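Local coordinates for putative dioxygenase (Nostoc punctiforme, PDB 2PEB), which probably acts as a ring-cleaving dioxygenase of the Dopa 4,5-dioxygenase family, holding a zinc ion in this crystal, at residues V16-A20 against A21-V25; V29-G32 against L33-F37; P63-F66 against D67-V70; S99-G103 against A104-L108. One frame throughout, in Å; residues are numbered along the deposited sequence.

Contact 1 (V16-A20 against A21-V25); sequences VYFDA and ASRDV
Arg23 reaches back over the residues that lead into its helix, and its CB, CG and guanidinium end meet different partners. Its CB sits 3.5 Å from Asp19 O. CG anti to the backbone N (chi1 -171°) brings the next carbon alongside Phe18, where Arg23 CG lies 4.1 Å from Phe18 CD1. From there the chain runs out extended, and ring and guanidinium planes stand 69° apart. At the tip, NE makes a salt bridge with Asp46. Within the turn itself, Asp19 holds the chain closed. Its carboxylate accepts a bond from the backbone of Ser22, with Ser22 N 3.1 Å from Asp19 OD1, and the same NH also makes a weak bond to Asp19 O. In return Asp19 N points at Ser22 OG, 2.9 Å away and nearly straight. That hydroxyl is modelled too close to another atom, so this second bond, which would complete a pattern recalling a capping box, is less certain. Without the carboxylate, as with an alanine at Asp19, Ser22 N would probably keep just its weak bond to the carbonyl, and the turn would be less firmly fixed. Water 1 spans the outer side, donating to Ala20 O and accepting from Asp24 N. The turn thus joins strand 11-18 to helix 23-36, with Phe18 packed on Trp44 of strand 40-45 and Tyr57 of strand 55-61.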
loop_
_atom_site.group_PDB
_atom_site.type_symbol
_atom_site.label_atom_id
_atom_site.label_comp_id
_atom_site.label_asym_id
_atom_site.label_seq_id
_atom_site.Cartn_x
_atom_site.Cartn_y
_atom_site.Cartn_z
ATOM N N VAL A 16 8.919 -8.119 -4.389
ATOM C CA VAL A 16 9.471 -8.302 -3.054
ATOM C C VAL A 16 10.962 -8.161 -3.176
ATOM O O VAL A 16 11.645 -8.992 -3.816
ATOM C CB VAL A 16 9.085 -9.684 -2.478
ATOM C CG1 VAL A 16 9.646 -9.846 -1.072
ATOM C CG2 VAL A 16 7.556 -9.898 -2.475
ATOM N N TYR A 17 11.483 -7.060 -2.638
ATOM C CA TYR A 17 12.888 -6.752 -2.687
ATOM C C TYR A 17 13.661 -7.424 -1.556
ATOM O O TYR A 17 13.142 -7.639 -0.448
ATOM C CB TYR A 17 13.109 -5.231 -2.694
ATOM C CG TYR A 17 12.427 -4.596 -3.874
ATOM C CD1 TYR A 17 13.066 -4.536 -5.097
ATOM C CD2 TYR A 17 11.117 -4.082 -3.789
ATOM C CE1 TYR A 17 12.438 -4.012 -6.214
ATOM C CE2 TYR A 17 10.483 -3.516 -4.914
ATOM C CZ TYR A 17 11.171 -3.486 -6.124
ATOM O OH TYR A 17 10.600 -2.990 -7.264
ATOM N N PHE A 18 14.912 -7.742 -1.844
ATOM C CA PHE A 18 15.770 -8.353 -0.836
ATOM C C PHE A 18 17.240 -8.135 -1.163
ATOM O O PHE A 18 17.610 -7.729 -2.256
ATOM C CB PHE A 18 15.468 -9.863 -0.730
ATOM C CG PHE A 18 15.706 -10.596 -2.009
ATOM C CD1 PHE A 18 16.972 -11.078 -2.324
ATOM C CD2 PHE A 18 14.674 -10.714 -2.951
ATOM C CE1 PHE A 18 17.207 -11.691 -3.520
ATOM C CE2 PHE A 18 14.917 -11.319 -4.152
ATOM C CZ PHE A 18 16.164 -11.809 -4.439
ATOM N N ASP A 19 18.087 -8.433 -0.190
ATOM C CA ASP A 19 19.528 -8.533 -0.443
ATOM C C ASP A 19 20.013 -9.830 0.186
ATOM O O ASP A 19 19.206 -10.574 0.733
ATOM C CB ASP A 19 20.280 -7.296 0.058
ATOM C CG ASP A 19 20.061 -7.016 1.519
ATOM O OD1 ASP A 19 19.714 -7.924 2.283
ATOM O OD2 ASP A 19 20.245 -5.851 1.921
ATOM N N ALA A 20 21.313 -10.106 0.109
ATOM C CA ALA A 20 21.878 -11.332 0.706
ATOM C C ALA A 20 21.430 -11.539 2.144
ATOM O O ALA A 20 21.108 -12.656 2.521
ATOM C CB ALA A 20 23.404 -11.308 0.649
ATOM N N ALA A 21 21.464 -10.477 2.956
ATOM C CA ALA A 21 21.079 -10.546 4.379
ATOM C C ALA A 21 19.641 -10.972 4.609
ATOM O O ALA A 21 19.338 -11.655 5.583
ATOM C CB ALA A 21 21.335 -9.203 5.081
ATOM N N SER A 22 18.748 -10.552 3.725
ATOM C CA SER A 22 17.324 -10.806 3.878
ATOM C C SER A 22 16.810 -11.873 2.912
ATOM O O SER A 22 15.604 -12.110 2.847
ATOM C CB SER A 22 16.530 -9.522 3.642
ATOM O OG SER A 22 16.829 -8.981 2.373
ATOM N N ARG A 23 17.687 -12.486 2.131
ATOM C CA ARG A 23 17.222 -13.402 1.080
ATOM C C ARG A 23 16.394 -14.551 1.645
ATOM O O ARG A 23 15.390 -14.961 1.053
ATOM C CB ARG A 23 18.422 -13.932 0.336
ATOM C CG ARG A 23 18.125 -14.701 -0.892
ATOM C CD ARG A 23 19.424 -15.314 -1.425
ATOM N NE ARG A 23 19.304 -15.641 -2.837
ATOM C CZ ARG A 23 18.576 -16.646 -3.327
ATOM N NH1 ARG A 23 17.884 -17.468 -2.537
ATOM N NH2 ARG A 23 18.541 -16.835 -4.636
ATOM N N ASP A 24 16.791 -15.041 2.810
ATOM C CA ASP A 24 16.087 -16.157 3.428
ATOM C C ASP A 24 14.708 -15.775 3.941
ATOM O O ASP A 24 13.757 -16.528 3.774
ATOM C CB ASP A 24 16.929 -16.802 4.541
ATOM C CG ASP A 24 18.185 -17.484 4.011
ATOM O OD1 ASP A 24 18.194 -17.969 2.844
ATOM O OD2 ASP A 24 19.180 -17.537 4.768
ATOM N N VAL A 25 14.569 -14.605 4.554
ATOM C CA VAL A 25 13.240 -14.080 4.869
ATOM C C VAL A 25 12.380 -13.972 3.583
ATOM O O VAL A 25 11.199 -14.317 3.538
ATOM C CB VAL A 25 13.333 -12.667 5.552
ATOM C CG1 VAL A 25 11.962 -12.028 5.662
ATOM C CG2 VAL A 25 14.009 -12.802 6.916
HETATM O O HOH W 1 19.424 -14.501 4.011
#

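Contact 2 (V29-G32 against L33-F37); sequences VREG and LGARF
Val29 to Gly32 and Leu33 to Arg36 meet as successive turns at the C-terminal end of helix 23-36, one side of which lies against the sheet. The backbone ladder is regular at first: Leu33 N bonds to Val29 O at 3.0 Å, followed by Gly34 to Arg30 and Ala35 to Glu31. On the buried side Val29 CG1 faces Leu33 CD1 at 4.3 Å, and these two side chains rest on Tyr57 and Val59 of strand 55-61. This is the first helix of a ferredoxin-like beta-alpha-beta-beta-alpha-beta core, packed beside helix 66-76 through Val29 on Leu73. Toward its end the ladder weakens. Gly32 O receives only weak bonds, from Arg36 N at 3.3 Å and from Arg36 NH1 at 3.4 Å, the oxygen lying in the guanidinium plane at its edge. Arg36 gets there by turning CG away from its carbonyl carbon (chi1 -66°) and running back along the helix, and its NH1 comes 3.3 Å from Gly32 CA. Leu33 O takes two donors on the same face, Arg36 N and Phe37 N. Phe37, the first residue past the helix, has Arg36 CB over its ring centre and meets Trp72 edge to face.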
loop_
_atom_site.group_PDB
_atom_site.type_symbol
_atom_site.label_atom_id
_atom_site.label_comp_id
_atom_site.label_asym_id
_atom_site.label_seq_id
_atom_site.Cartn_x
_atom_site.Cartn_y
_atom_site.Cartn_z
ATOM N N VAL A 29 8.740 -15.761 2.791
ATOM C CA VAL A 29 7.580 -14.988 2.410
ATOM C C VAL A 29 7.061 -15.550 1.105
ATOM O O VAL A 29 5.849 -15.649 0.876
ATOM C CB VAL A 29 7.930 -13.457 2.292
ATOM C CG1 VAL A 29 6.824 -12.729 1.536
ATOM C CG2 VAL A 29 8.193 -12.847 3.710
ATOM N N ARG A 30 7.991 -15.920 0.220
ATOM C CA ARG A 30 7.622 -16.438 -1.076
ATOM C C ARG A 30 6.848 -17.746 -0.959
ATOM O O ARG A 30 5.831 -17.938 -1.655
ATOM C CB ARG A 30 8.852 -16.623 -1.952
ATOM C CG ARG A 30 8.485 -16.788 -3.412
ATOM C CD ARG A 30 9.699 -16.614 -4.293
ATOM N NE ARG A 30 9.365 -16.946 -5.665
ATOM C CZ ARG A 30 9.646 -18.088 -6.288
ATOM N NH1 ARG A 30 10.302 -19.092 -5.692
ATOM N NH2 ARG A 30 9.261 -18.215 -7.551
ATOM N N GLU A 31 7.316 -18.607 -0.081
ATOM C CA GLU A 31 6.654 -19.883 0.198
ATOM C C GLU A 31 5.290 -19.666 0.836
ATOM O O GLU A 31 4.318 -20.334 0.491
ATOM C CB GLU A 31 7.507 -20.726 1.110
ATOM C CG GLU A 31 6.957 -22.133 1.343
ATOM C CD GLU A 31 5.928 -22.247 2.449
ATOM O OE1 GLU A 31 5.888 -21.352 3.316
ATOM O OE2 GLU A 31 5.149 -23.237 2.461
ATOM N N GLY A 32 5.192 -18.711 1.738
ATOM C CA GLY A 32 3.905 -18.364 2.327
ATOM C C GLY A 32 2.892 -17.931 1.282
ATOM O O GLY A 32 1.732 -18.303 1.331
ATOM N N LEU A 33 3.335 -17.121 0.326
ATOM C CA LEU A 33 2.460 -16.704 -0.739
ATOM C C LEU A 33 2.016 -17.888 -1.617
ATOM O O LEU A 33 0.825 -18.022 -1.964
ATOM C CB LEU A 33 3.158 -15.693 -1.626
ATOM C CG LEU A 33 3.337 -14.349 -0.995
ATOM C CD1 LEU A 33 4.303 -13.504 -1.849
ATOM C CD2 LEU A 33 1.984 -13.668 -0.864
ATOM N N GLY A 34 2.961 -18.692 -2.070
ATOM C CA GLY A 34 2.648 -19.799 -2.977
ATOM C C GLY A 34 1.807 -20.904 -2.344
ATOM O O GLY A 34 1.136 -21.647 -3.033
ATOM N N ALA A 35 1.818 -20.944 -1.022
ATOM C CA ALA A 35 1.071 -21.915 -0.220
ATOM C C ALA A 35 -0.356 -21.474 -0.032
ATOM O O ALA A 35 -1.250 -22.292 0.097
ATOM C CB ALA A 35 1.732 -22.056 1.164
ATOM N N ARG A 36 -0.587 -20.169 0.016
ATOM C CA ARG A 36 -1.902 -19.659 0.466
ATOM C C ARG A 36 -2.813 -19.058 -0.596
ATOM O O ARG A 36 -4.015 -19.085 -0.449
ATOM C CB ARG A 36 -1.703 -18.610 1.548
ATOM C CG ARG A 36 -1.115 -19.105 2.825
ATOM C CD ARG A 36 -0.799 -17.985 3.809
ATOM N NE ARG A 36 -0.495 -18.532 5.129
ATOM C CZ ARG A 36 0.632 -19.150 5.464
ATOM N NH1 ARG A 36 1.619 -19.307 4.583
ATOM N NH2 ARG A 36 0.770 -19.630 6.701
ATOM N N PHE A 37 -2.241 -18.432 -1.624
ATOM C CA PHE A 37 -3.018 -17.573 -2.501
ATOM C C PHE A 37 -2.904 -18.021 -3.946
ATOM O O PHE A 37 -2.077 -18.877 -4.296
ATOM C CB PHE A 37 -2.597 -16.114 -2.334
ATOM C CG PHE A 37 -2.591 -15.668 -0.897
ATOM C CD1 PHE A 37 -3.753 -15.634 -0.155
ATOM C CD2 PHE A 37 -1.384 -15.365 -0.262
ATOM C CE1 PHE A 37 -3.713 -15.236 1.213
ATOM C CE2 PHE A 37 -1.332 -14.980 1.082
ATOM C CZ PHE A 37 -2.503 -14.959 1.830
#

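Contact 3 (P63-F66 against D67-V70); sequences PNQF and DKVV
Phe66 presents one face of its ring to Val70, a turn further along the helix. With CG anti to the backbone N (chi1 -179°), the ring lies on the side of its carbonyl carbon, where Val70 CG2 comes over its face, 4.1 Å from the Phe66 ring centroid and 24° off the normal, a CH-pi contact displaced toward the rim at CD1 and CE1. The backbone bond from Val70 N to Phe66 O is 3.1 Å. Gln65 and Lys68 form the second pair: Lys68 lays its CD against the amide of Gln65, 3.8 Å from Gln65 OE1. The amide is gripped from both ends, OE1 accepting from the backbone of Glu38 and Gln65 NE2 donating to Asn64 OD1 at 3.0 Å; the acceptor lies in the Gln65 amide plane, while the donor stands well above that of Asn64. Val69 N lies 2.7 Å from Gln65 O, almost along its C=O axis, whereas Lys68 N approaches the same oxygen from above the plane. Water 2 accepts from Asp67 N and lies within bonding distance of Pro63 O, linking the 3-10 turn to the helix. Phe66 also meets Phe66 of the second subunit, and the two Asp67 carboxylates come close there, which may raise their proton affinity. This is a 3-10 turn running into an alpha-helix, the second of the ferredoxin-like core, with its first turn at the dimer interface.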
loop_
_atom_site.group_PDB
_atom_site.type_symbol
_atom_site.label_atom_id
_atom_site.label_comp_id
_atom_site.label_asym_id
_atom_site.label_seq_id
_atom_site.Cartn_x
_atom_site.Cartn_y
_atom_site.Cartn_z
ATOM N N PRO A 63 -7.298 -9.458 -9.646
ATOM C CA PRO A 63 -7.848 -8.536 -8.654
ATOM C C PRO A 63 -8.526 -9.190 -7.457
ATOM O O PRO A 63 -8.440 -8.607 -6.347
ATOM C CB PRO A 63 -8.791 -7.674 -9.474
ATOM C CG PRO A 63 -8.137 -7.643 -10.819
ATOM C CD PRO A 63 -7.747 -9.105 -10.997
ATOM N N ASN A 64 -9.148 -10.364 -7.643
ATOM C CA ASN A 64 -9.804 -11.083 -6.533
ATOM C C ASN A 64 -8.869 -11.609 -5.404
ATOM O O ASN A 64 -9.338 -12.115 -4.386
ATOM C CB ASN A 64 -10.786 -12.132 -7.018
ATOM C CG ASN A 64 -10.131 -13.393 -7.530
ATOM O OD1 ASN A 64 -8.950 -13.630 -7.379
ATOM N ND2 ASN A 64 -10.958 -14.255 -8.102
ATOM N N GLN A 65 -7.563 -11.484 -5.574
ATOM C CA GLN A 65 -6.605 -11.808 -4.532
ATOM C C GLN A 65 -6.036 -10.611 -3.778
ATOM O O GLN A 65 -5.278 -10.785 -2.830
ATOM C CB GLN A 65 -5.457 -12.588 -5.186
ATOM C CG GLN A 65 -5.866 -13.900 -5.813
ATOM C CD GLN A 65 -6.494 -14.881 -4.844
ATOM O OE1 GLN A 65 -5.815 -15.403 -3.925
ATOM N NE2 GLN A 65 -7.777 -15.118 -5.010
ATOM N N PHE A 66 -6.400 -9.391 -4.189
ATOM C CA PHE A 66 -5.807 -8.188 -3.664
ATOM C C PHE A 66 -6.063 -8.111 -2.170
ATOM O O PHE A 66 -5.101 -7.904 -1.387
ATOM C CB PHE A 66 -6.299 -6.945 -4.431
ATOM C CG PHE A 66 -5.716 -5.700 -3.959
ATOM C CD1 PHE A 66 -4.521 -5.221 -4.483
ATOM C CD2 PHE A 66 -6.357 -4.959 -2.965
ATOM C CE1 PHE A 66 -3.977 -4.050 -4.037
ATOM C CE2 PHE A 66 -5.803 -3.786 -2.518
ATOM C CZ PHE A 66 -4.598 -3.323 -3.038
ATOM N N ASP A 67 -7.270 -8.455 -1.749
ATOM C CA ASP A 67 -7.600 -8.360 -0.309
ATOM C C ASP A 67 -7.178 -9.620 0.477
ATOM O O ASP A 67 -7.437 -9.738 1.701
ATOM C CB ASP A 67 -9.067 -7.988 -0.097
ATOM C CG ASP A 67 -10.010 -9.090 -0.439
ATOM O OD1 ASP A 67 -9.567 -10.226 -0.758
ATOM O OD2 ASP A 67 -11.216 -8.803 -0.362
ATOM N N LYS A 68 -6.523 -10.552 -0.207
ATOM C CA LYS A 68 -5.911 -11.681 0.448
ATOM C C LYS A 68 -4.419 -11.506 0.537
ATOM O O LYS A 68 -3.857 -11.516 1.631
ATOM C CB LYS A 68 -6.289 -12.991 -0.256
ATOM C CG LYS A 68 -7.823 -13.156 -0.319
ATOM C CD LYS A 68 -8.258 -14.328 -1.186
ATOM C CE LYS A 68 -9.788 -14.452 -1.244
ATOM N NZ LYS A 68 -10.431 -13.939 0.004
ATOM N N VAL A 69 -3.755 -11.354 -0.617
ATOM C CA VAL A 69 -2.326 -11.197 -0.686
ATOM C C VAL A 69 -1.771 -9.975 0.055
ATOM O O VAL A 69 -0.842 -10.071 0.837
ATOM C CB VAL A 69 -1.848 -11.216 -2.159
ATOM C CG1 VAL A 69 -0.357 -10.878 -2.224
ATOM C CG2 VAL A 69 -2.124 -12.601 -2.797
ATOM N N VAL A 70 -2.390 -8.834 -0.126
ATOM C CA VAL A 70 -1.813 -7.589 0.336
ATOM C C VAL A 70 -1.938 -7.457 1.879
ATOM O O VAL A 70 -0.938 -7.264 2.575
ATOM C CB VAL A 70 -2.361 -6.375 -0.418
ATOM C CG1 VAL A 70 -1.800 -5.071 0.201
ATOM C CG2 VAL A 70 -1.946 -6.464 -1.930
HETATM O O HOH W 2 -9.459 -8.811 -3.588
HETATM O O HOH W 3 -11.296 -11.570 -2.556
#

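Contact 4 (S99-G103 against A104-L108); sequences SLWLG and AALAL. With EDO (1,2-ethanediol), chain I; EDO (1,2-ethanediol), chain F.
Trp101 and Ala105 make the tight part of this contact. Ala105 CB stands almost exactly over the five-membered ring, 3.5 Å from its centroid and 4° off the normal, and the loop then runs on across the same face. Leu106 N follows above the six-membered part, 3.5 Å from Trp101 CH2, and Leu106 CB lies 3.8 Å from that same CH2, its side chain crossing the indole at about a right angle. Replacing Trp101 by an alanine would remove the flat surface under Ala105 and Leu106, and is likely to open a gap between strand and loop. Around Gly103 the contact is looser and small molecules gather. Water 4 donates to Gly103 O and accepts a weak bond from Ala105 N, while Gly103 N gives its hydrogen to O1 of one 1,2-ethanediol at 2.8 Å. A second ethanediol lies with O1 in the indole plane and donates through O2 to Ser99 O at 2.6 Å. Both, probably from the crystallisation liquor, are also hydrogen-bonded to the second subunit. Strand 100-102 is the outermost strand of this chain's sheet, where Trp101 makes backbone hydrogen bonds to the second subunit: a strand used in dimer pairing, its tryptophan roofed by the following loop.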
loop_
_atom_site.group_PDB
_atom_site.type_symbol
_atom_site.label_atom_id
_atom_site.label_comp_id
_atom_site.label_asym_id
_atom_site.label_seq_id
_atom_site.Cartn_x
_atom_site.Cartn_y
_atom_site.Cartn_z
ATOM N N SER A 99 0.971 2.935 -7.698
ATOM C CA SER A 99 1.485 1.859 -6.899
ATOM C C SER A 99 1.361 2.191 -5.406
ATOM O O SER A 99 0.952 3.312 -5.044
ATOM C CB SER A 99 2.959 1.581 -7.271
ATOM O OG SER A 99 3.690 2.788 -7.249
ATOM N N LEU A 100 1.679 1.222 -4.574
ATOM C CA LEU A 100 1.818 1.420 -3.137
ATOM C C LEU A 100 3.037 0.672 -2.658
ATOM O O LEU A 100 3.487 -0.272 -3.328
ATOM C CB LEU A 100 0.570 0.907 -2.412
ATOM C CG LEU A 100 0.268 -0.568 -2.434
ATOM C CD1 LEU A 100 1.168 -1.347 -1.454
ATOM C CD2 LEU A 100 -1.267 -0.762 -2.170
ATOM N N TRP A 101 3.472 1.007 -1.448
ATOM C CA TRP A 101 4.664 0.438 -0.853
ATOM C C TRP A 101 4.370 -0.046 0.543
ATOM O O TRP A 101 3.681 0.657 1.301
ATOM C CB TRP A 101 5.793 1.443 -0.782
ATOM C CG TRP A 101 6.511 1.609 -2.038
ATOM C CD1 TRP A 101 6.299 2.585 -2.951
ATOM C CD2 TRP A 101 7.588 0.808 -2.529
ATOM N NE1 TRP A 101 7.169 2.449 -3.992
ATOM C CE2 TRP A 101 7.992 1.376 -3.748
ATOM C CE3 TRP A 101 8.282 -0.309 -2.035
ATOM C CZ2 TRP A 101 9.029 0.857 -4.505
ATOM C CZ3 TRP A 101 9.325 -0.814 -2.788
ATOM C CH2 TRP A 101 9.686 -0.232 -4.008
ATOM N N LEU A 102 4.881 -1.237 0.823
ATOM C CA LEU A 102 4.976 -1.780 2.166
ATOM C C LEU A 102 6.441 -1.661 2.568
ATOM O O LEU A 102 7.314 -2.015 1.800
ATOM C CB LEU A 102 4.523 -3.231 2.186
ATOM C CG LEU A 102 3.266 -3.589 1.387
ATOM C CD1 LEU A 102 2.976 -5.057 1.638
ATOM C CD2 LEU A 102 2.080 -2.719 1.759
ATOM N N GLY A 103 6.702 -1.133 3.759
ATOM C CA GLY A 103 8.056 -0.895 4.218
ATOM C C GLY A 103 8.503 0.447 3.702
ATOM O O GLY A 103 7.730 1.411 3.681
ATOM N N ALA A 104 9.739 0.536 3.272
ATOM C CA ALA A 104 10.287 1.816 2.884
ATOM C C ALA A 104 10.493 1.783 1.371
ATOM O O ALA A 104 11.099 0.846 0.844
ATOM C CB ALA A 104 11.600 2.091 3.653
ATOM N N ALA A 105 9.960 2.780 0.674
ATOM C CA ALA A 105 9.993 2.786 -0.779
ATOM C C ALA A 105 11.413 2.846 -1.292
ATOM O O ALA A 105 12.306 3.510 -0.720
ATOM C CB ALA A 105 9.193 3.941 -1.349
ATOM N N LEU A 106 11.610 2.160 -2.408
ATOM C CA LEU A 106 12.823 2.277 -3.179
ATOM C C LEU A 106 12.594 3.149 -4.391
ATOM O O LEU A 106 11.456 3.414 -4.791
ATOM C CB LEU A 106 13.303 0.889 -3.591
ATOM C CG LEU A 106 13.440 -0.116 -2.452
ATOM C CD1 LEU A 106 13.799 -1.518 -2.989
ATOM C CD2 LEU A 106 14.456 0.324 -1.425
ATOM N N ALA A 107 13.696 3.595 -4.973
ATOM C CA ALA A 107 13.654 4.477 -6.123
ATOM C C ALA A 107 13.749 3.648 -7.406
ATOM O O ALA A 107 14.815 3.164 -7.774
ATOM C CB ALA A 107 14.774 5.504 -6.060
ATOM N N LEU A 108 12.630 3.550 -8.113
ATOM C CA LEU A 108 12.538 2.790 -9.354
ATOM C C LEU A 108 13.072 3.600 -10.538
ATOM O O LEU A 108 12.926 4.828 -10.568
ATOM C CB LEU A 108 11.079 2.421 -9.625
ATOM C CG LEU A 108 10.291 1.803 -8.454
ATOM C CD1 LEU A 108 8.865 1.612 -8.871
ATOM C CD2 LEU A 108 10.904 0.472 -8.017
HETATM C C1 EDO I . 5.037 0.175 6.698
HETATM O O1 EDO I . 4.751 0.060 5.296
HETATM C C2 EDO I . 5.177 1.636 7.032
HETATM O O2 EDO I . 5.994 2.234 6.020
HETATM C C1 EDO F . 4.555 5.252 -5.425
HETATM O O1 EDO F . 5.039 5.842 -4.218
HETATM C C2 EDO F . 3.097 5.614 -5.505
HETATM O O2 EDO F . 2.489 5.291 -4.238
HETATM O O HOH W 4 7.512 3.915 2.004
#

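In the fold
From the N terminus, contact 1 turns the chain from strand 11-18 into helix 23-36, and contact 2 lies at the far end of that helix. Contact 3 starts helix 66-76 after strand 55-61, and contact 4 follows strand 100-102 into the last loop. All four are local and in series; none nests in or crosses another. Space brings some together: Phe37 of contact 2 packs on Gln65, Lys68 and Val69 of contact 3, joining the two helices, and Tyr17 of contact 1 touches Trp101, Leu106 and Leu108, tying a central strand to the final loop. Contacts 2, 3 and 4 also touch the second subunit.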